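Local coordinates for cytomegalovirus protein US2 (Human herpesvirus 5, PDB 1IM3), which binds MHC class I heavy chains in the endoplasmic reticulum through this lumenal immunoglobulin-like domain and redirects them to the cytosol for proteasomal destruction, at residues Asn8-Ile12 against Leu89-Glu94; Phe32-Tyr38 against Phe73-Arg79. All blocks are in the same frame, centred on the assembly; numbering follows the deposited sequence.

Interaction 1: Asn8-Ile12 against Leu89-Glu94; sequences NRCYI and LRCVPE
The Asn8 amide lies alongside Leu89, the two side chains running in opposite directions. With CG anti to the backbone N (chi1 168°), the amide comes beside Arg90 O. There Asn8 ND2 donates to Arg90 O at 3.3 Å. The bond is bent, and the donor sits above the carbonyl plane. Asn8 OD1 packs 3.6 Å from Cys91 CB. The side chain of Arg9 passes Glu94 at an angle, with Arg9 CD 3.7 Å from Glu94 OE2. Their opposite charges may attract, but the charged atoms do not touch.

Cys10 is buried and forms the disulfide with Cys91, Cys10 SG to Cys91 SG 2.1 Å, with a chi3 of -108°. The backbone of Cys10 is also engaged. Glu94 N donates to Cys10 O at 3.2 Å, and the same oxygen receives a CA-H...O contact from Pro93. A water takes a weak bond from Cys10 N and donates to Val92 O. Tyr11 CA lies 4.1 Å from Pro93 CA; the Tyr11 ring turns instead to Phe18. Ile12 lies side by side with Pro93, Ile12 CG1 to Pro93 CB 4.0 Å.

The disulfide joins the two sheets of the immunoglobulin-like sandwich. Strand 3-12 edges one sheet and pairs with strand 16-25. Strand 85-91 edges the other sheet and pairs with strand 75-82.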
loop_
_atom_site.group_PDB
_atom_site.type_symbol
_atom_site.label_atom_id
_atom_site.label_comp_id
_atom_site.label_asym_id
_atom_site.label_seq_id
_atom_site.Cartn_x
_atom_site.Cartn_y
_atom_site.Cartn_z
ATOM N N ASN D 8 31.244 5.688 -13.294
ATOM C CA ASN D 8 29.879 5.491 -13.723
ATOM C C ASN D 8 29.784 5.730 -15.217
ATOM O O ASN D 8 29.648 6.858 -15.650
ATOM C CB ASN D 8 28.984 6.489 -13.008
ATOM C CG ASN D 8 27.598 6.553 -13.602
ATOM O OD1 ASN D 8 27.041 5.538 -14.003
ATOM N ND2 ASN D 8 27.023 7.750 -13.653
ATOM N N ARG D 9 29.859 4.681 -16.013
ATOM C CA ARG D 9 29.767 4.842 -17.454
ATOM C C ARG D 9 28.910 3.698 -17.945
ATOM O O ARG D 9 28.619 2.781 -17.182
ATOM C CB ARG D 9 31.159 4.799 -18.090
ATOM C CG ARG D 9 32.007 6.031 -17.800
ATOM C CD ARG D 9 33.372 5.897 -18.435
ATOM N NE ARG D 9 34.063 4.722 -17.913
ATOM C CZ ARG D 9 35.260 4.309 -18.315
ATOM N NH1 ARG D 9 35.914 4.982 -19.262
ATOM N NH2 ARG D 9 35.811 3.226 -17.761
ATOM N N CYS D 10 28.511 3.746 -19.207
ATOM C CA CYS D 10 27.662 2.717 -19.787
ATOM C C CYS D 10 27.714 2.882 -21.304
ATOM O O CYS D 10 28.097 3.932 -21.801
ATOM C CB CYS D 10 26.221 2.915 -19.295
ATOM S SG CYS D 10 25.666 4.627 -19.619
ATOM N N TYR D 11 27.337 1.846 -22.036
ATOM C CA TYR D 11 27.322 1.916 -23.488
ATOM C C TYR D 11 26.390 0.827 -23.965
ATOM O O TYR D 11 26.162 -0.163 -23.259
ATOM C CB TYR D 11 28.738 1.738 -24.074
ATOM C CG TYR D 11 29.359 0.360 -23.950
ATOM C CD1 TYR D 11 28.962 -0.695 -24.792
ATOM C CD2 TYR D 11 30.349 0.103 -22.999
ATOM C CE1 TYR D 11 29.536 -1.971 -24.688
ATOM C CE2 TYR D 11 30.934 -1.178 -22.885
ATOM C CZ TYR D 11 30.518 -2.202 -23.730
ATOM O OH TYR D 11 31.077 -3.453 -23.602
ATOM N N ILE D 12 25.821 1.019 -25.148
ATOM C CA ILE D 12 24.920 0.025 -25.704
ATOM C C ILE D 12 25.532 -0.610 -26.932
ATOM O O ILE D 12 26.088 0.074 -27.782
ATOM C CB ILE D 12 23.585 0.654 -26.082
ATOM C CG1 ILE D 12 22.944 1.240 -24.831
ATOM C CG2 ILE D 12 22.664 -0.394 -26.702
ATOM C CD1 ILE D 12 21.620 1.898 -25.084
ATOM N N LEU D 89 22.110 8.671 -9.913
ATOM C CA LEU D 89 23.202 8.887 -10.847
ATOM C C LEU D 89 22.542 8.847 -12.216
ATOM O O LEU D 89 21.486 8.261 -12.377
ATOM C CB LEU D 89 24.257 7.772 -10.762
ATOM C CG LEU D 89 25.300 7.833 -9.647
ATOM C CD1 LEU D 89 24.618 7.822 -8.306
ATOM C CD2 LEU D 89 26.230 6.648 -9.759
ATOM N N ARG D 90 23.157 9.483 -13.199
ATOM C CA ARG D 90 22.630 9.466 -14.552
ATOM C C ARG D 90 23.803 9.072 -15.458
ATOM O O ARG D 90 24.883 9.605 -15.293
ATOM C CB ARG D 90 22.076 10.854 -14.879
ATOM C CG ARG D 90 21.179 10.907 -16.101
ATOM C CD ARG D 90 20.277 12.142 -16.071
ATOM N NE ARG D 90 19.810 12.510 -17.408
ATOM C CZ ARG D 90 20.563 13.103 -18.338
ATOM N NH1 ARG D 90 21.834 13.410 -18.091
ATOM N NH2 ARG D 90 20.041 13.390 -19.526
ATOM N N CYS D 91 23.612 8.113 -16.369
ATOM C CA CYS D 91 24.679 7.679 -17.274
ATOM C C CYS D 91 24.172 7.722 -18.720
ATOM O O CYS D 91 23.137 7.130 -19.030
ATOM C CB CYS D 91 25.159 6.238 -16.957
ATOM S SG CYS D 91 26.499 5.756 -18.102
ATOM N N VAL D 92 24.902 8.425 -19.588
ATOM C CA VAL D 92 24.554 8.516 -21.001
ATOM C C VAL D 92 25.414 7.509 -21.763
ATOM O O VAL D 92 26.642 7.542 -21.676
ATOM C CB VAL D 92 24.845 9.918 -21.564
ATOM C CG1 VAL D 92 24.364 10.011 -22.998
ATOM C CG2 VAL D 92 24.166 10.968 -20.704
ATOM N N PRO D 93 24.781 6.593 -22.516
ATOM C CA PRO D 93 25.533 5.581 -23.284
ATOM C C PRO D 93 26.554 6.262 -24.215
ATOM O O PRO D 93 26.234 7.295 -24.784
ATOM C CB PRO D 93 24.428 4.845 -24.050
ATOM C CG PRO D 93 23.249 4.983 -23.141
ATOM C CD PRO D 93 23.332 6.414 -22.699
ATOM N N GLU D 94 27.739 5.690 -24.403
ATOM C CA GLU D 94 28.769 6.309 -25.207
ATOM C C GLU D 94 29.016 5.799 -26.625
ATOM O O GLU D 94 28.354 6.096 -27.600
ATOM C CB GLU D 94 30.104 6.139 -24.500
ATOM C CG GLU D 94 30.230 6.687 -23.107
ATOM C CD GLU D 94 31.649 6.880 -22.706
ATOM O OE1 GLU D 94 32.232 7.866 -23.157
ATOM O OE2 GLU D 94 32.175 6.090 -21.898
HETATM O O HOH W 1 28.806 7.005 -20.271
#

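Interaction 2: Phe32-Tyr38 against Phe73-Arg79; sequences FDPKADY and FETLALR
Asp33, Lys35 and Asp37 pair with Arg79, Ala77 and Thr75 in an antiparallel ladder of the immunoglobulin-like sandwich. Each is a hydrogen-bonded pair; Lys35 N to Ala77 O is 2.7 Å. A classic beta bulge ends the ladder: Glu74 and Thr75 both face Asp37, and both their backbone N atoms donate to Asp37 O.

The face of Asp33, Lys35 and Arg79 carries charge. Arg79 NH1 forms a salt bridge with Asp33 OD2 at 3.1 Å, using the oxygen's anti lone pair, with the guanidinium and carboxylate planes 82° apart. The Lys35 chain bends at chi2 and chi4, which brings NZ back to the same carboxylate, 2.9 Å from Asp33 OD1, in a salt bridge whose hydrogen bonds are weak. A basic side chain of another protein chain also forms a salt bridge with Asp33, Arg79 NH1 bonds that chain's backbone, and Asn44 holds Lys35 NZ as well.

Pro34, Ala36, Leu76 and Leu78 form the opposite face. Leu78 CD1 packs on Pro34 and lies over one face of the Phe32 ring, which also meets Trp62. Past the strand end, the Tyr38 ring has Phe73 CA at its edge. The Phe73 ring turns its own edge to Ala36, with Phe73 CE1 3.4 Å from Ala36 CB.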
loop_
_atom_site.group_PDB
_atom_site.type_symbol
_atom_site.label_atom_id
_atom_site.label_comp_id
_atom_site.label_asym_id
_atom_site.label_seq_id
_atom_site.Cartn_x
_atom_site.Cartn_y
_atom_site.Cartn_z
ATOM N N PHE D 32 20.360 -1.520 -5.087
ATOM C CA PHE D 32 20.801 -1.135 -6.441
ATOM C C PHE D 32 19.501 -1.072 -7.237
ATOM O O PHE D 32 18.883 -2.101 -7.488
ATOM C CB PHE D 32 21.723 -2.206 -7.026
ATOM C CG PHE D 32 22.344 -1.835 -8.344
ATOM C CD1 PHE D 32 23.348 -0.874 -8.421
ATOM C CD2 PHE D 32 21.945 -2.470 -9.519
ATOM C CE1 PHE D 32 23.949 -0.556 -9.639
ATOM C CE2 PHE D 32 22.548 -2.150 -10.746
ATOM C CZ PHE D 32 23.552 -1.192 -10.789
ATOM N N ASP D 33 19.094 0.123 -7.640
ATOM C CA ASP D 33 17.807 0.281 -8.322
ATOM C C ASP D 33 17.944 0.965 -9.696
ATOM O O ASP D 33 17.646 2.141 -9.844
ATOM C CB ASP D 33 16.902 1.093 -7.377
ATOM C CG ASP D 33 15.462 1.202 -7.864
ATOM O OD1 ASP D 33 15.108 0.598 -8.901
ATOM O OD2 ASP D 33 14.676 1.903 -7.196
ATOM N N PRO D 34 18.389 0.221 -10.714
ATOM C CA PRO D 34 18.577 0.768 -12.065
ATOM C C PRO D 34 17.304 0.953 -12.888
ATOM O O PRO D 34 16.423 0.099 -12.896
ATOM C CB PRO D 34 19.548 -0.221 -12.703
ATOM C CG PRO D 34 19.103 -1.516 -12.129
ATOM C CD PRO D 34 18.851 -1.174 -10.648
ATOM N N LYS D 35 17.209 2.088 -13.566
ATOM C CA LYS D 35 16.044 2.379 -14.404
ATOM C C LYS D 35 16.462 2.767 -15.813
ATOM O O LYS D 35 17.514 3.376 -16.007
ATOM C CB LYS D 35 15.211 3.546 -13.858
ATOM C CG LYS D 35 14.336 3.297 -12.627
ATOM C CD LYS D 35 15.076 3.613 -11.326
ATOM C CE LYS D 35 14.139 3.848 -10.126
ATOM N NZ LYS D 35 13.292 2.691 -9.694
ATOM N N ALA D 36 15.641 2.396 -16.790
ATOM C CA ALA D 36 15.910 2.761 -18.171
ATOM C C ALA D 36 15.135 4.060 -18.356
ATOM O O ALA D 36 13.994 4.185 -17.905
ATOM C CB ALA D 36 15.382 1.715 -19.126
ATOM N N ASP D 37 15.752 5.047 -18.981
ATOM C CA ASP D 37 15.033 6.292 -19.217
ATOM C C ASP D 37 14.816 6.421 -20.715
ATOM O O ASP D 37 15.781 6.461 -21.482
ATOM C CB ASP D 37 15.820 7.498 -18.731
ATOM C CG ASP D 37 14.991 8.760 -18.741
ATOM O OD1 ASP D 37 14.038 8.842 -19.550
ATOM O OD2 ASP D 37 15.290 9.677 -17.948
ATOM N N TYR D 38 13.550 6.471 -21.125
ATOM C CA TYR D 38 13.207 6.586 -22.542
ATOM C C TYR D 38 12.907 8.035 -22.893
ATOM O O TYR D 38 12.215 8.324 -23.867
ATOM C CB TYR D 38 11.992 5.712 -22.869
ATOM C CG TYR D 38 12.177 4.259 -22.501
ATOM C CD1 TYR D 38 13.372 3.599 -22.782
ATOM C CD2 TYR D 38 11.147 3.539 -21.907
ATOM C CE1 TYR D 38 13.535 2.256 -22.482
ATOM C CE2 TYR D 38 11.298 2.200 -21.603
ATOM C CZ TYR D 38 12.494 1.562 -21.896
ATOM O OH TYR D 38 12.643 0.227 -21.612
ATOM N N PHE D 73 15.747 3.291 -25.595
ATOM C CA PHE D 73 16.628 3.655 -24.502
ATOM C C PHE D 73 17.387 4.938 -24.731
ATOM O O PHE D 73 18.011 5.154 -25.764
ATOM C CB PHE D 73 17.642 2.550 -24.204
ATOM C CG PHE D 73 18.348 2.719 -22.881
ATOM C CD1 PHE D 73 17.827 2.146 -21.727
ATOM C CD2 PHE D 73 19.541 3.429 -22.793
ATOM C CE1 PHE D 73 18.488 2.269 -20.502
ATOM C CE2 PHE D 73 20.210 3.559 -21.573
ATOM C CZ PHE D 73 19.682 2.975 -20.426
ATOM N N GLU D 74 17.339 5.791 -23.733
ATOM C CA GLU D 74 18.060 7.039 -23.802
ATOM C C GLU D 74 19.198 7.076 -22.794
ATOM O O GLU D 74 20.363 6.973 -23.177
ATOM C CB GLU D 74 17.129 8.200 -23.532
ATOM C CG GLU D 74 16.531 8.785 -24.789
ATOM C CD GLU D 74 15.803 10.084 -24.519
ATOM O OE1 GLU D 74 16.370 10.944 -23.803
ATOM O OE2 GLU D 74 14.673 10.244 -25.029
ATOM N N THR D 75 18.850 7.272 -21.514
ATOM C CA THR D 75 19.832 7.305 -20.426
ATOM C C THR D 75 19.549 6.291 -19.287
ATOM O O THR D 75 18.408 5.833 -19.110
ATOM C CB THR D 75 19.951 8.723 -19.789
ATOM O OG1 THR D 75 18.776 9.029 -19.035
ATOM C CG2 THR D 75 20.119 9.772 -20.860
ATOM N N LEU D 76 20.608 5.926 -18.548
ATOM C CA LEU D 76 20.503 5.020 -17.407
ATOM C C LEU D 76 20.267 5.890 -16.177
ATOM O O LEU D 76 21.104 6.731 -15.841
ATOM C CB LEU D 76 21.799 4.210 -17.200
ATOM C CG LEU D 76 21.845 3.351 -15.912
ATOM C CD1 LEU D 76 20.778 2.276 -15.983
ATOM C CD2 LEU D 76 23.200 2.706 -15.741
ATOM N N ALA D 77 19.118 5.725 -15.533
ATOM C CA ALA D 77 18.826 6.468 -14.309
ATOM C C ALA D 77 19.083 5.459 -13.199
ATOM O O ALA D 77 18.366 4.474 -13.060
ATOM C CB ALA D 77 17.383 6.925 -14.271
ATOM N N LEU D 78 20.111 5.711 -12.411
ATOM C CA LEU D 78 20.487 4.795 -11.358
ATOM C C LEU D 78 20.178 5.313 -9.969
ATOM O O LEU D 78 20.844 6.224 -9.476
ATOM C CB LEU D 78 21.979 4.489 -11.484
ATOM C CG LEU D 78 22.565 3.388 -10.607
ATOM C CD1 LEU D 78 21.761 2.104 -10.776
ATOM C CD2 LEU D 78 24.034 3.166 -11.007
ATOM N N ARG D 79 19.156 4.746 -9.338
ATOM C CA ARG D 79 18.794 5.138 -7.984
ATOM C C ARG D 79 19.530 4.201 -7.041
ATOM O O ARG D 79 19.495 2.991 -7.202
ATOM C CB ARG D 79 17.278 5.031 -7.762
ATOM C CG ARG D 79 16.828 5.275 -6.313
ATOM C CD ARG D 79 15.300 5.235 -6.141
ATOM N NE ARG D 79 14.918 5.355 -4.734
ATOM C CZ ARG D 79 14.748 4.324 -3.909
ATOM N NH1 ARG D 79 14.909 3.064 -4.330
ATOM N NH2 ARG D 79 14.427 4.555 -2.653
#

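How the interactions relate
The centres of interactions 1 and 2 are 9 Å apart, and strand 75-82 links them. It pairs with strand 30-37 in interaction 2 and with strand 85-91, which carries half of interaction 1. Leu89 N to Leu78 O and Leu76 N to Cys91 O are both 2.8 Å, consistent with backbone hydrogen bonds. At the end of strand 3-12, Ile12 CD1 packs 3.5 Å from Phe73 CD2, and Pro93 also touches Phe73. Interaction 2 is a strand pair within one sheet, while interaction 1 ties that sheet to the other. Another protein chain of the assembly reaches interaction 2, at Asp33, Lys35 and Arg79 and at Pro34, but does not touch the segments of interaction 1.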